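Local coordinates for protein afamin (Homo sapiens, PDB 6FAK) that carries hydrophobic molecules in body fluids, binds vitamin E and keeps lipidated Wnt proteins soluble and active, at residues A[215-220]-A[344-349]; A[331-336]-A[350-355]; A[389-394]-A[448-453]; A[224-229]-A[235-240]. All coordinates share one frame; numbering follows the deposited sequence. Where two conformers were deposited one is given.

How the contacts relate
Contacts 1, 2 and 4 cluster in the second albumin domain, while contact 3 belongs to the third. Contacts 1 and 2 share helix 346-363 and have centres about 8 Å apart; contacts 1 and 4 share helix 216-225, with centres about 12 Å apart. Along the chain, contact 4 joins neighbouring helices, contact 1 brings together segments more than a hundred residues apart and thus spans contact 4, and its segments alternate with those of contact 2. Contact 3 comes last, its centre about 15 Å from that of contact 1. Polar bonds link helix 346-363 to helix 446-462, so the apolar packing of the second domain gives way to a hydrogen-bonded and charged boundary with the third.

Contact 1 (A[215-220]-A[344-349]); sequences HFIYIA and LSIPEL
Ile217 and Ala220 of helix 216-225 pack against Ile346 and Leu349 of helix 346-363, a buried and wholly apolar contact between helices within the second albumin domain. Ile346 serves both partners because it is beta-branched: its CG2 meets Ile217 CG2 at 4.4 Å, while its longer arm swings across so that CD1 lies 4.3 Å from Ala220 CB. One turn further on, Leu349 holds its CG beside the backbone N (chi1 -67°), which leads CD1 to within 4.1 Å of the same Ala220 CB. Ala220 suits this place because its lone methyl lets the backbones draw close, with its CA 6.5 Å from that of Ile346. Helix 346-363 is started by Ser345 at the N-cap, whose OG accepts from Glu348 N at 3.0 Å and 154°, satisfying an amide at the first turn; the same OG is also hydrogen-bonded to Asp451. The side chain of Ile346 additionally borders a bound polyether, probably from the crystallisation liquor, so it belongs to a pocket wall as well. Around the contact, helix 326-339 touches Ala220 and Leu349 through Ser338, helix 231-250 receives Tyr218, and helix 446-462 packs against Pro347.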
loop_
_atom_site.group_PDB
_atom_site.type_symbol
_atom_site.label_atom_id
_atom_site.label_comp_id
_atom_site.label_asym_id
_atom_site.label_seq_id
_atom_site.Cartn_x
_atom_site.Cartn_y
_atom_site.Cartn_z
ATOM N N HIS A 215 5.917 -14.559 5.936
ATOM C CA HIS A 215 6.963 -14.934 4.953
ATOM C C HIS A 215 6.506 -15.978 3.890
ATOM O O HIS A 215 7.204 -16.227 2.880
ATOM C CB HIS A 215 8.233 -15.418 5.648
ATOM C CG HIS A 215 8.223 -16.871 5.995
ATOM N ND1 HIS A 215 7.489 -17.378 7.049
ATOM C CD2 HIS A 215 8.860 -17.929 5.440
ATOM C CE1 HIS A 215 7.641 -18.689 7.103
ATOM N NE2 HIS A 215 8.489 -19.048 6.159
ATOM N N PHE A 216 5.322 -16.544 4.081
ATOM C CA PHE A 216 4.641 -17.238 2.984
ATOM C C PHE A 216 4.320 -16.342 1.773
ATOM O O PHE A 216 4.396 -16.790 0.611
ATOM C CB PHE A 216 3.460 -18.063 3.494
ATOM C CG PHE A 216 3.904 -19.343 4.128
ATOM C CD1 PHE A 216 4.501 -19.348 5.403
ATOM C CD2 PHE A 216 3.846 -20.532 3.438
ATOM C CE1 PHE A 216 4.952 -20.539 5.988
ATOM C CE2 PHE A 216 4.316 -21.722 4.008
ATOM C CZ PHE A 216 4.882 -21.735 5.258
ATOM N N ILE A 217 4.067 -15.069 2.059
ATOM C CA ILE A 217 3.907 -14.076 1.017
ATOM C C ILE A 217 5.153 -14.002 0.138
ATOM O O ILE A 217 5.023 -13.947 -1.055
ATOM C CB ILE A 217 3.624 -12.646 1.574
ATOM C CG1 ILE A 217 2.273 -12.604 2.246
ATOM C CG2 ILE A 217 3.679 -11.580 0.458
ATOM C CD1 ILE A 217 2.018 -11.274 2.932
ATOM N N TYR A 218 6.345 -13.978 0.741
ATOM C CA TYR A 218 7.581 -13.815 -0.003
ATOM C C TYR A 218 7.913 -15.098 -0.756
ATOM O O TYR A 218 8.483 -15.072 -1.862
ATOM C CB TYR A 218 8.779 -13.364 0.895
ATOM C CG TYR A 218 8.484 -12.440 2.087
ATOM C CD1 TYR A 218 7.757 -11.250 1.921
ATOM C CD2 TYR A 218 9.001 -12.716 3.362
ATOM C CE1 TYR A 218 7.488 -10.414 3.021
ATOM C CE2 TYR A 218 8.781 -11.868 4.446
ATOM C CZ TYR A 218 8.004 -10.720 4.286
ATOM O OH TYR A 218 7.735 -9.914 5.388
ATOM N N ILE A 219 7.598 -16.247 -0.168
ATOM C CA ILE A 219 7.814 -17.512 -0.885
ATOM C C ILE A 219 6.960 -17.494 -2.128
ATOM O O ILE A 219 7.434 -17.834 -3.237
ATOM C CB ILE A 219 7.491 -18.770 -0.038
ATOM C CG1 ILE A 219 8.457 -18.925 1.148
ATOM C CG2 ILE A 219 7.547 -20.029 -0.932
ATOM C CD1 ILE A 219 7.930 -19.821 2.267
ATOM N N ALA A 220 5.695 -17.100 -1.969
ATOM C CA ALA A 220 4.789 -17.135 -3.124
ATOM C C ALA A 220 5.237 -16.174 -4.222
ATOM O O ALA A 220 5.290 -16.579 -5.341
ATOM C CB ALA A 220 3.342 -16.875 -2.733
ATOM N N LEU A 344 -2.096 -17.087 -10.951
ATOM C CA LEU A 344 -2.836 -16.898 -9.687
ATOM C C LEU A 344 -2.331 -15.696 -8.920
ATOM O O LEU A 344 -1.128 -15.341 -8.986
ATOM C CB LEU A 344 -2.772 -18.146 -8.793
ATOM C CG LEU A 344 -3.365 -19.431 -9.391
ATOM C CD1 LEU A 344 -3.333 -20.598 -8.427
ATOM C CD2 LEU A 344 -4.769 -19.232 -9.941
ATOM N N SER A 345 -3.246 -15.060 -8.202
ATOM C CA SER A 345 -2.895 -13.980 -7.294
ATOM C C SER A 345 -2.179 -14.509 -6.048
ATOM O O SER A 345 -2.283 -15.653 -5.709
ATOM C CB SER A 345 -4.143 -13.219 -6.878
ATOM O OG SER A 345 -4.928 -13.945 -5.962
ATOM N N ILE A 346 -1.472 -13.623 -5.374
ATOM C CA ILE A 346 -0.824 -13.971 -4.131
ATOM C C ILE A 346 -1.841 -14.395 -3.064
ATOM O O ILE A 346 -1.631 -15.430 -2.455
ATOM C CB ILE A 346 0.164 -12.876 -3.646
ATOM C CG1 ILE A 346 1.206 -12.514 -4.734
ATOM C CG2 ILE A 346 0.881 -13.318 -2.388
ATOM C CD1 ILE A 346 2.026 -13.667 -5.296
ATOM N N PRO A 347 -2.956 -13.644 -2.863
ATOM C CA PRO A 347 -3.985 -14.094 -1.901
ATOM C C PRO A 347 -4.615 -15.476 -2.244
ATOM O O PRO A 347 -4.829 -16.292 -1.352
ATOM C CB PRO A 347 -5.036 -12.960 -1.931
ATOM C CG PRO A 347 -4.346 -11.791 -2.467
ATOM C CD PRO A 347 -3.189 -12.261 -3.313
ATOM N N GLU A 348 -4.808 -15.747 -3.558
ATOM C CA GLU A 348 -5.315 -17.025 -4.005
ATOM C C GLU A 348 -4.314 -18.142 -3.646
ATOM O O GLU A 348 -4.707 -19.152 -3.159
ATOM C CB GLU A 348 -5.656 -17.062 -5.503
ATOM C CG GLU A 348 -6.343 -18.398 -5.899
ATOM C CD GLU A 348 -7.718 -18.608 -5.223
ATOM O OE1 GLU A 348 -8.401 -17.610 -4.879
ATOM O OE2 GLU A 348 -8.153 -19.777 -5.087
ATOM N N LEU A 349 -3.031 -17.922 -3.876
ATOM C CA LEU A 349 -2.027 -18.936 -3.505
ATOM C C LEU A 349 -2.030 -19.207 -1.999
ATOM O O LEU A 349 -1.933 -20.321 -1.601
ATOM C CB LEU A 349 -0.655 -18.513 -3.930
ATOM C CG LEU A 349 -0.462 -18.451 -5.443
ATOM C CD1 LEU A 349 0.779 -17.681 -5.785
ATOM C CD2 LEU A 349 -0.438 -19.840 -6.051
#

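Contact 2 (A[331-336]-A[350-355]); sequences AKFTFE and LRIVQI
Two successive helices of the second albumin domain, 326-339 and 346-363, run roughly antiparallel here: the axes of 331-336 and 350-355 make an angle of 138° and approach to 10.3 Å, with the CA atoms of Thr334 and Val353 6.5 Å apart. Between them Phe333 offers its ring edge. Its CG points anti to the backbone N (chi1 174°), sending the ring across to Ile352, whose CG2 meets CZ of Phe333 at 4.0 Å, in the plane of the ring. Further along the same edge, Phe333 CD2 is 4.1 Å from Val353 CG2. Thr334 crosses Val353 at about a right angle, its OG1 closely packed at 3.2 Å from Val353 CG2. A threonine can sit in this apolar place because its hydroxyl is hydrogen-bonded to Phe330 O of its own helix. Beyond the two segments, Phe333 stacks with Tyr356 and meets Phe312 edge-to-face. Replacing this ring by the methyl of an alanine is likely to open a gap beside Ile352 and Val353 and deprive Tyr356 and Phe312 of it as a partner. Val353 also lies about 4 Å from a bound triethylene glycol, probably from the crystallisation liquor. No hydrogen bond joins the segments, so their attachment rests on shape and apolar burial.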
loop_
_atom_site.group_PDB
_atom_site.type_symbol
_atom_site.label_atom_id
_atom_site.label_comp_id
_atom_site.label_asym_id
_atom_site.label_seq_id
_atom_site.Cartn_x
_atom_site.Cartn_y
_atom_site.Cartn_z
ATOM N N ALA A 331 6.202 -24.629 3.190
ATOM C CA ALA A 331 7.047 -23.756 2.348
ATOM C C ALA A 331 7.371 -24.378 0.988
ATOM O O ALA A 331 7.285 -23.707 -0.045
ATOM C CB ALA A 331 8.346 -23.372 3.078
ATOM N N LYS A 332 7.745 -25.670 0.993
ATOM C CA LYS A 332 7.998 -26.380 -0.240
ATOM C C LYS A 332 6.735 -26.508 -1.119
ATOM O O LYS A 332 6.802 -26.364 -2.346
ATOM C CB LYS A 332 8.582 -27.765 0.009
ATOM C CG LYS A 332 9.261 -28.302 -1.242
ATOM C CD LYS A 332 10.101 -29.524 -0.984
ATOM C CE LYS A 332 11.110 -29.763 -2.137
ATOM N NZ LYS A 332 10.647 -29.384 -3.506
ATOM N N PHE A 333 5.601 -26.807 -0.508
ATOM C CA PHE A 333 4.325 -26.800 -1.240
ATOM C C PHE A 333 4.057 -25.420 -1.878
ATOM O O PHE A 333 3.747 -25.327 -3.059
ATOM C CB PHE A 333 3.141 -27.190 -0.345
ATOM C CG PHE A 333 1.825 -27.041 -1.051
ATOM C CD1 PHE A 333 1.424 -27.974 -1.996
ATOM C CD2 PHE A 333 1.021 -25.902 -0.821
ATOM C CE1 PHE A 333 0.222 -27.805 -2.675
ATOM C CE2 PHE A 333 -0.180 -25.740 -1.476
ATOM C CZ PHE A 333 -0.589 -26.676 -2.409
ATOM N N THR A 334 4.275 -24.367 -1.107
ATOM C CA THR A 334 4.003 -23.028 -1.563
ATOM C C THR A 334 4.934 -22.701 -2.785
ATOM O O THR A 334 4.480 -22.225 -3.816
ATOM C CB THR A 334 4.164 -22.001 -0.425
ATOM O OG1 THR A 334 3.349 -22.341 0.725
ATOM C CG2 THR A 334 3.835 -20.609 -0.960
ATOM N N PHE A 335 6.220 -23.040 -2.634
ATOM C CA PHE A 335 7.228 -22.935 -3.707
ATOM C C PHE A 335 6.780 -23.654 -4.986
ATOM O O PHE A 335 6.705 -23.053 -6.076
ATOM C CB PHE A 335 8.562 -23.457 -3.197
ATOM C CG PHE A 335 9.561 -23.754 -4.257
ATOM C CD1 PHE A 335 10.150 -22.722 -4.985
ATOM C CD2 PHE A 335 9.948 -25.070 -4.517
ATOM C CE1 PHE A 335 11.122 -23.022 -5.956
ATOM C CE2 PHE A 335 10.901 -25.364 -5.479
ATOM C CZ PHE A 335 11.489 -24.343 -6.208
ATOM N N GLU A 336 6.497 -24.938 -4.848
ATOM C CA GLU A 336 6.162 -25.768 -6.017
ATOM C C GLU A 336 4.839 -25.319 -6.671
ATOM O O GLU A 336 4.769 -25.218 -7.927
ATOM C CB GLU A 336 6.085 -27.246 -5.637
ATOM C CG GLU A 336 7.422 -27.891 -5.258
ATOM C CD GLU A 336 8.465 -27.907 -6.396
ATOM O OE1 GLU A 336 8.127 -27.671 -7.552
ATOM O OE2 GLU A 336 9.664 -28.156 -6.136
ATOM N N LEU A 350 -2.148 -18.156 -1.185
ATOM C CA LEU A 350 -2.180 -18.345 0.258
ATOM C C LEU A 350 -3.453 -19.016 0.737
ATOM O O LEU A 350 -3.391 -19.756 1.695
ATOM C CB LEU A 350 -1.989 -17.013 0.999
ATOM C CG LEU A 350 -0.686 -16.320 0.560
ATOM C CD1 LEU A 350 -0.641 -14.937 1.207
ATOM C CD2 LEU A 350 0.531 -17.132 0.888
ATOM N N ARG A 351 -4.613 -18.755 0.090
ATOM C CA ARG A 351 -5.807 -19.504 0.382
ATOM C C ARG A 351 -5.611 -21.032 0.104
ATOM O O ARG A 351 -6.011 -21.871 0.918
ATOM C CB ARG A 351 -7.041 -18.950 -0.377
ATOM C CG ARG A 351 -7.487 -17.585 0.156
ATOM C CD ARG A 351 -8.792 -17.191 -0.488
ATOM N NE ARG A 351 -8.613 -16.719 -1.850
ATOM C CZ ARG A 351 -8.395 -15.471 -2.249
ATOM N NH1 ARG A 351 -8.186 -14.502 -1.376
ATOM N NH2 ARG A 351 -8.331 -15.198 -3.537
ATOM N N ILE A 352 -4.984 -21.333 -1.023
ATOM C CA ILE A 352 -4.667 -22.697 -1.405
ATOM C C ILE A 352 -3.748 -23.377 -0.376
ATOM O O ILE A 352 -3.983 -24.539 0.008
ATOM C CB ILE A 352 -4.144 -22.763 -2.884
ATOM C CG1 ILE A 352 -5.351 -22.487 -3.791
ATOM C CG2 ILE A 352 -3.498 -24.122 -3.206
ATOM C CD1 ILE A 352 -4.988 -22.162 -5.206
ATOM N N VAL A 353 -2.754 -22.649 0.111
ATOM C CA VAL A 353 -1.863 -23.203 1.124
ATOM C C VAL A 353 -2.664 -23.550 2.388
ATOM O O VAL A 353 -2.488 -24.652 2.954
ATOM C CB VAL A 353 -0.677 -22.283 1.453
ATOM C CG1 VAL A 353 0.144 -22.874 2.591
ATOM C CG2 VAL A 353 0.234 -22.047 0.235
ATOM N N GLN A 354 -3.554 -22.653 2.814
ATOM C CA GLN A 354 -4.361 -22.908 4.000
ATOM C C GLN A 354 -5.305 -24.085 3.846
ATOM O O GLN A 354 -5.497 -24.891 4.784
ATOM C CB GLN A 354 -5.179 -21.660 4.355
ATOM C CG GLN A 354 -5.977 -21.784 5.638
ATOM C CD GLN A 354 -5.051 -21.950 6.837
ATOM O OE1 GLN A 354 -4.136 -21.133 7.030
ATOM N NE2 GLN A 354 -5.237 -23.028 7.605
ATOM N N ILE A 355 -5.966 -24.137 2.702
ATOM C CA ILE A 355 -6.840 -25.271 2.376
ATOM C C ILE A 355 -6.073 -26.591 2.402
ATOM O O ILE A 355 -6.585 -27.572 2.910
ATOM C CB ILE A 355 -7.544 -25.054 1.063
ATOM C CG1 ILE A 355 -8.629 -24.001 1.305
ATOM C CG2 ILE A 355 -8.188 -26.330 0.520
ATOM C CD1 ILE A 355 -9.128 -23.407 0.026
#

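Contact 3 (A[389-394]-A[448-453]); sequences KMVQQE and ACVDNL
Val391 and Val450 join long helix 376-417 to helix 446-462 in the third albumin domain, next to the paired disulfides typical of the albumin family: the adjacent Cys440 and Cys441 bond to Cys449 and Cys395, respectively. The two valines reach toward each other tip to tip. Each holds CG1 anti to its own backbone N (chi1 169° in Val391, 170° in Val450), and these methyls meet at 3.9 Å. Val391 CG1 is equally close, 3.9 Å, to Val450 CB, and Val391 CG2 lies 4.0 Å from Val450 CG1, so one methyl of Val450 fits against both branches of its partner. Short, branched side chains suit the spot because they fill the space between the helices where the CA atoms of Val391 and Val450 are 7.2 Å apart. Glu394 OE1 borders the same methyl, 4.4 Å from Val450 CG1. Glu394 and Asp451 would probably repel one another but share Arg486, each making a salt bridge to it, and Asp451 has a second such partner in Arg351 of the second domain. Next to Asp451, Asn452 ND2 donates a hydrogen bond to O5 of a bound polyether, and its OD1 is hydrogen-bonded to Ile346 N.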
loop_
_atom_site.group_PDB
_atom_site.type_symbol
_atom_site.label_atom_id
_atom_site.label_comp_id
_atom_site.label_asym_id
_atom_site.label_seq_id
_atom_site.Cartn_x
_atom_site.Cartn_y
_atom_site.Cartn_z
ATOM N N LYS A 389 -14.774 -16.643 -10.785
ATOM C CA LYS A 389 -16.129 -16.187 -11.132
ATOM C C LYS A 389 -16.456 -14.807 -10.555
ATOM O O LYS A 389 -17.130 -14.020 -11.208
ATOM C CB LYS A 389 -17.187 -17.190 -10.652
ATOM C CG LYS A 389 -17.124 -18.571 -11.334
ATOM C CD LYS A 389 -18.265 -18.859 -12.310
ATOM C CE LYS A 389 -18.067 -18.205 -13.671
ATOM N NZ LYS A 389 -17.186 -19.018 -14.561
ATOM N N MET A 390 -15.995 -14.526 -9.336
ATOM C CA MET A 390 -16.238 -13.222 -8.686
ATOM C C MET A 390 -15.552 -12.098 -9.442
ATOM O O MET A 390 -16.158 -11.056 -9.732
ATOM C CB MET A 390 -15.796 -13.219 -7.215
ATOM C CG MET A 390 -16.756 -13.969 -6.283
ATOM S SD MET A 390 -16.239 -14.015 -4.547
ATOM C CE MET A 390 -17.050 -15.512 -3.980
ATOM N N VAL A 391 -14.294 -12.311 -9.789
ATOM C CA VAL A 391 -13.561 -11.345 -10.587
ATOM C C VAL A 391 -14.183 -11.136 -11.940
ATOM O O VAL A 391 -14.292 -9.980 -12.417
ATOM C CB VAL A 391 -12.086 -11.729 -10.694
ATOM C CG1 VAL A 391 -11.359 -10.900 -11.723
ATOM C CG2 VAL A 391 -11.443 -11.539 -9.317
ATOM N N GLN A 392 -14.582 -12.224 -12.583
ATOM C CA GLN A 392 -15.262 -12.115 -13.871
ATOM C C GLN A 392 -16.540 -11.259 -13.784
ATOM O O GLN A 392 -16.781 -10.422 -14.640
ATOM C CB GLN A 392 -15.578 -13.505 -14.438
ATOM C CG GLN A 392 -14.347 -14.204 -14.948
ATOM C CD GLN A 392 -14.582 -15.674 -15.299
ATOM O OE1 GLN A 392 -15.419 -16.355 -14.708
ATOM N NE2 GLN A 392 -13.821 -16.165 -16.257
ATOM N N GLN A 393 -17.328 -11.447 -12.719
ATOM C CA GLN A 393 -18.539 -10.655 -12.500
ATOM C C GLN A 393 -18.206 -9.159 -12.281
ATOM O O GLN A 393 -18.806 -8.284 -12.919
ATOM C CB GLN A 393 -19.359 -11.233 -11.329
ATOM C CG GLN A 393 -19.971 -12.590 -11.685
ATOM C CD GLN A 393 -20.911 -13.157 -10.630
ATOM O OE1 GLN A 393 -20.727 -12.955 -9.420
ATOM N NE2 GLN A 393 -21.934 -13.870 -11.090
ATOM N N GLU A 394 -17.217 -8.881 -11.433
ATOM C CA GLU A 394 -16.790 -7.515 -11.170
ATOM C C GLU A 394 -16.278 -6.854 -12.462
ATOM O O GLU A 394 -16.648 -5.706 -12.726
ATOM C CB GLU A 394 -15.743 -7.438 -10.050
ATOM C CG GLU A 394 -16.186 -7.909 -8.662
ATOM C CD GLU A 394 -15.038 -8.305 -7.707
ATOM O OE1 GLU A 394 -13.950 -8.747 -8.168
ATOM O OE2 GLU A 394 -15.203 -8.196 -6.457
ATOM N N ALA A 448 -5.168 -12.619 -11.673
ATOM C CA ALA A 448 -4.079 -12.333 -10.751
ATOM C C ALA A 448 -3.966 -10.820 -10.446
ATOM O O ALA A 448 -3.854 -10.388 -9.274
ATOM C CB ALA A 448 -2.751 -12.873 -11.270
ATOM N N CYS A 449 -4.033 -10.030 -11.498
ATOM C CA CYS A 449 -3.896 -8.578 -11.379
ATOM C C CYS A 449 -4.986 -7.962 -10.472
ATOM O O CYS A 449 -4.686 -7.243 -9.517
ATOM C CB CYS A 449 -3.888 -7.957 -12.787
ATOM S SG CYS A 449 -3.638 -6.166 -12.844
ATOM N N VAL A 450 -6.255 -8.275 -10.769
ATOM C CA VAL A 450 -7.373 -7.746 -10.027
ATOM C C VAL A 450 -7.324 -8.190 -8.544
ATOM O O VAL A 450 -7.514 -7.370 -7.632
ATOM C CB VAL A 450 -8.714 -8.204 -10.638
ATOM C CG1 VAL A 450 -9.896 -7.853 -9.738
ATOM C CG2 VAL A 450 -8.915 -7.582 -12.016
ATOM N N ASP A 451 -7.095 -9.470 -8.297
ATOM C CA ASP A 451 -7.183 -9.954 -6.920
ATOM C C ASP A 451 -6.000 -9.399 -6.111
ATOM O O ASP A 451 -6.180 -9.045 -4.957
ATOM C CB ASP A 451 -7.301 -11.474 -6.894
ATOM C CG ASP A 451 -7.734 -12.035 -5.529
ATOM O OD1 ASP A 451 -8.675 -11.533 -4.882
ATOM O OD2 ASP A 451 -7.121 -12.999 -5.053
ATOM N N ASN A 452 -4.826 -9.274 -6.733
ATOM C CA ASN A 452 -3.649 -8.686 -6.095
ATOM C C ASN A 452 -3.910 -7.217 -5.698
ATOM O O ASN A 452 -3.617 -6.800 -4.565
ATOM C CB ASN A 452 -2.426 -8.752 -7.016
ATOM C CG ASN A 452 -1.696 -10.119 -6.984
ATOM O OD1 ASN A 452 -1.818 -10.907 -6.050
ATOM N ND2 ASN A 452 -0.907 -10.375 -8.029
ATOM N N LEU A 453 -4.407 -6.429 -6.641
ATOM C CA LEU A 453 -4.643 -5.015 -6.382
ATOM C C LEU A 453 -5.829 -4.758 -5.482
ATOM O O LEU A 453 -5.756 -3.872 -4.648
ATOM C CB LEU A 453 -4.789 -4.219 -7.664
ATOM C CG LEU A 453 -3.528 -4.031 -8.504
ATOM C CD1 LEU A 453 -3.881 -3.173 -9.707
ATOM C CD2 LEU A 453 -2.413 -3.366 -7.736
#

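Contact 4 (A[224-229]-A[235-240]); sequences QKFPKI and ISLVED
Phe226 and Ile229, the ends of a type I beta turn between helix 216-225 and helix 231-250, fold back on Leu237 of the latter, inside the region that forms the hydrophobic ligand pocket. The contacts across the segments are apolar and modest, and both fall on one methyl: Leu237 CD2 lies 4.3 Å from Ile229 CD1 and 4.5 Å from Phe226 CE2, approaching the ring obliquely. A leucine suits this place because its CG, held anti to the backbone N (chi1 -177°), extends far enough to bring a branched end to the turn. The same side chain also packs on Leu222, His266 and Ile267. In the first segment the backbone bond is that of the turn. Helix 216-225 ends as Phe226 leaves helical geometry, and Ile229 N then donates to Phe226 O at 3.1 Å. Pro227 fits the second position of this turn, where its fixed phi of -71° suits the bend. Polar partners lie outside: Lys225 NZ donates to the carbonyls of Ile293 and Ser296, and Gln224 NE2 to those of His341 and Leu344. Lys225 nevertheless adds aliphatic cover to the aromatic ring, its CG lying 3.8 Å above the plane of Phe226, offset toward the rim.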
loop_
_atom_site.group_PDB
_atom_site.type_symbol
_atom_site.label_atom_id
_atom_site.label_comp_id
_atom_site.label_asym_id
_atom_site.label_seq_id
_atom_site.Cartn_x
_atom_site.Cartn_y
_atom_site.Cartn_z
ATOM N N GLN A 224 6.955 -17.317 -7.949
ATOM C CA GLN A 224 6.328 -16.877 -9.212
ATOM C C GLN A 224 7.275 -16.113 -10.108
ATOM O O GLN A 224 7.288 -16.322 -11.317
ATOM C CB GLN A 224 5.109 -15.973 -8.973
ATOM C CG GLN A 224 3.814 -16.693 -9.042
ATOM C CD GLN A 224 2.606 -15.778 -8.925
ATOM O OE1 GLN A 224 2.698 -14.595 -8.547
ATOM N NE2 GLN A 224 1.461 -16.340 -9.207
ATOM N N LYS A 225 8.031 -15.202 -9.513
ATOM C CA LYS A 225 8.941 -14.347 -10.256
ATOM C C LYS A 225 10.175 -15.080 -10.776
ATOM O O LYS A 225 10.642 -14.792 -11.886
ATOM C CB LYS A 225 9.376 -13.180 -9.368
ATOM C CG LYS A 225 10.134 -12.095 -10.116
ATOM C CD LYS A 225 10.574 -11.014 -9.147
ATOM C CE LYS A 225 11.207 -9.814 -9.849
ATOM N NZ LYS A 225 10.173 -8.757 -10.062
ATOM N N PHE A 226 10.709 -16.008 -9.980
ATOM C CA PHE A 226 11.937 -16.742 -10.326
ATOM C C PHE A 226 11.641 -18.230 -10.310
ATOM O O PHE A 226 12.154 -18.959 -9.473
ATOM C CB PHE A 226 13.057 -16.429 -9.328
ATOM C CG PHE A 226 13.353 -14.960 -9.180
ATOM C CD1 PHE A 226 13.654 -14.182 -10.289
ATOM C CD2 PHE A 226 13.378 -14.364 -7.930
ATOM C CE1 PHE A 226 13.925 -12.832 -10.169
ATOM C CE2 PHE A 226 13.652 -13.011 -7.791
ATOM C CZ PHE A 226 13.926 -12.238 -8.922
ATOM N N PRO A 227 10.835 -18.704 -11.255
ATOM C CA PRO A 227 10.384 -20.081 -11.162
ATOM C C PRO A 227 11.470 -21.122 -11.436
ATOM O O PRO A 227 11.239 -22.287 -11.154
ATOM C CB PRO A 227 9.295 -20.160 -12.217
ATOM C CG PRO A 227 9.629 -19.105 -13.196
ATOM C CD PRO A 227 10.199 -18.000 -12.383
ATOM N N LYS A 228 12.635 -20.719 -11.932
ATOM C CA LYS A 228 13.740 -21.675 -12.098
ATOM C C LYS A 228 14.656 -21.795 -10.861
ATOM O O LYS A 228 15.552 -22.615 -10.857
ATOM C CB LYS A 228 14.531 -21.350 -13.386
ATOM C CG LYS A 228 15.669 -20.359 -13.251
ATOM C CD LYS A 228 16.500 -20.234 -14.536
ATOM C CE LYS A 228 17.983 -20.557 -14.302
ATOM N NZ LYS A 228 18.867 -19.799 -15.226
ATOM N N ILE A 229 14.431 -21.003 -9.808
ATOM C CA ILE A 229 15.268 -21.040 -8.601
ATOM C C ILE A 229 15.170 -22.373 -7.863
ATOM O O ILE A 229 14.101 -22.976 -7.849
ATOM C CB ILE A 229 14.858 -19.872 -7.653
ATOM C CG1 ILE A 229 15.904 -19.608 -6.574
ATOM C CG2 ILE A 229 13.480 -20.127 -7.010
ATOM C CD1 ILE A 229 15.526 -18.385 -5.742
ATOM N N ILE A 235 14.742 -20.297 -0.137
ATOM C CA ILE A 235 14.616 -20.137 1.316
ATOM C C ILE A 235 15.655 -19.164 1.835
ATOM O O ILE A 235 15.333 -18.283 2.610
ATOM C CB ILE A 235 14.633 -21.471 2.102
ATOM C CG1 ILE A 235 13.389 -22.279 1.767
ATOM C CG2 ILE A 235 14.769 -21.250 3.603
ATOM C CD1 ILE A 235 12.062 -21.613 1.996
ATOM N N SER A 236 16.863 -19.246 1.327
ATOM C CA SER A 236 17.904 -18.316 1.705
ATOM C C SER A 236 17.557 -16.847 1.358
ATOM O O SER A 236 17.755 -15.927 2.184
ATOM C CB SER A 236 19.231 -18.743 1.055
ATOM O OG SER A 236 20.256 -17.921 1.535
ATOM N N LEU A 237 16.981 -16.657 0.175
ATOM C CA LEU A 237 16.568 -15.340 -0.296
ATOM C C LEU A 237 15.398 -14.812 0.543
ATOM O O LEU A 237 15.372 -13.637 0.895
ATOM C CB LEU A 237 16.201 -15.399 -1.772
ATOM C CG LEU A 237 15.809 -14.141 -2.518
ATOM C CD1 LEU A 237 16.912 -13.084 -2.405
ATOM C CD2 LEU A 237 15.481 -14.459 -3.963
ATOM N N VAL A 238 14.450 -15.688 0.845
ATOM C CA VAL A 238 13.320 -15.361 1.680
ATOM C C VAL A 238 13.762 -14.859 3.056
ATOM O O VAL A 238 13.149 -13.907 3.568
ATOM C CB VAL A 238 12.334 -16.516 1.819
ATOM C CG1 VAL A 238 11.355 -16.315 2.991
ATOM C CG2 VAL A 238 11.591 -16.710 0.514
ATOM N N GLU A 239 14.795 -15.471 3.641
ATOM C CA GLU A 239 15.382 -14.973 4.897
ATOM C C GLU A 239 15.897 -13.534 4.805
ATOM O O GLU A 239 15.610 -12.723 5.705
ATOM C CB GLU A 239 16.507 -15.898 5.412
ATOM C CG GLU A 239 15.990 -17.228 5.908
ATOM C CD GLU A 239 15.745 -17.230 7.402
ATOM O OE1 GLU A 239 15.346 -16.183 7.974
ATOM O OE2 GLU A 239 15.980 -18.284 8.027
ATOM N N ASP A 240 16.593 -13.215 3.712
ATOM C CA ASP A 240 17.048 -11.861 3.454
ATOM C C ASP A 240 15.878 -10.877 3.255
ATOM O O ASP A 240 15.894 -9.760 3.827
ATOM C CB ASP A 240 17.996 -11.795 2.256
ATOM C CG ASP A 240 19.387 -12.425 2.518
ATOM O OD1 ASP A 240 19.760 -12.752 3.664
ATOM O OD2 ASP A 240 20.130 -12.608 1.524
#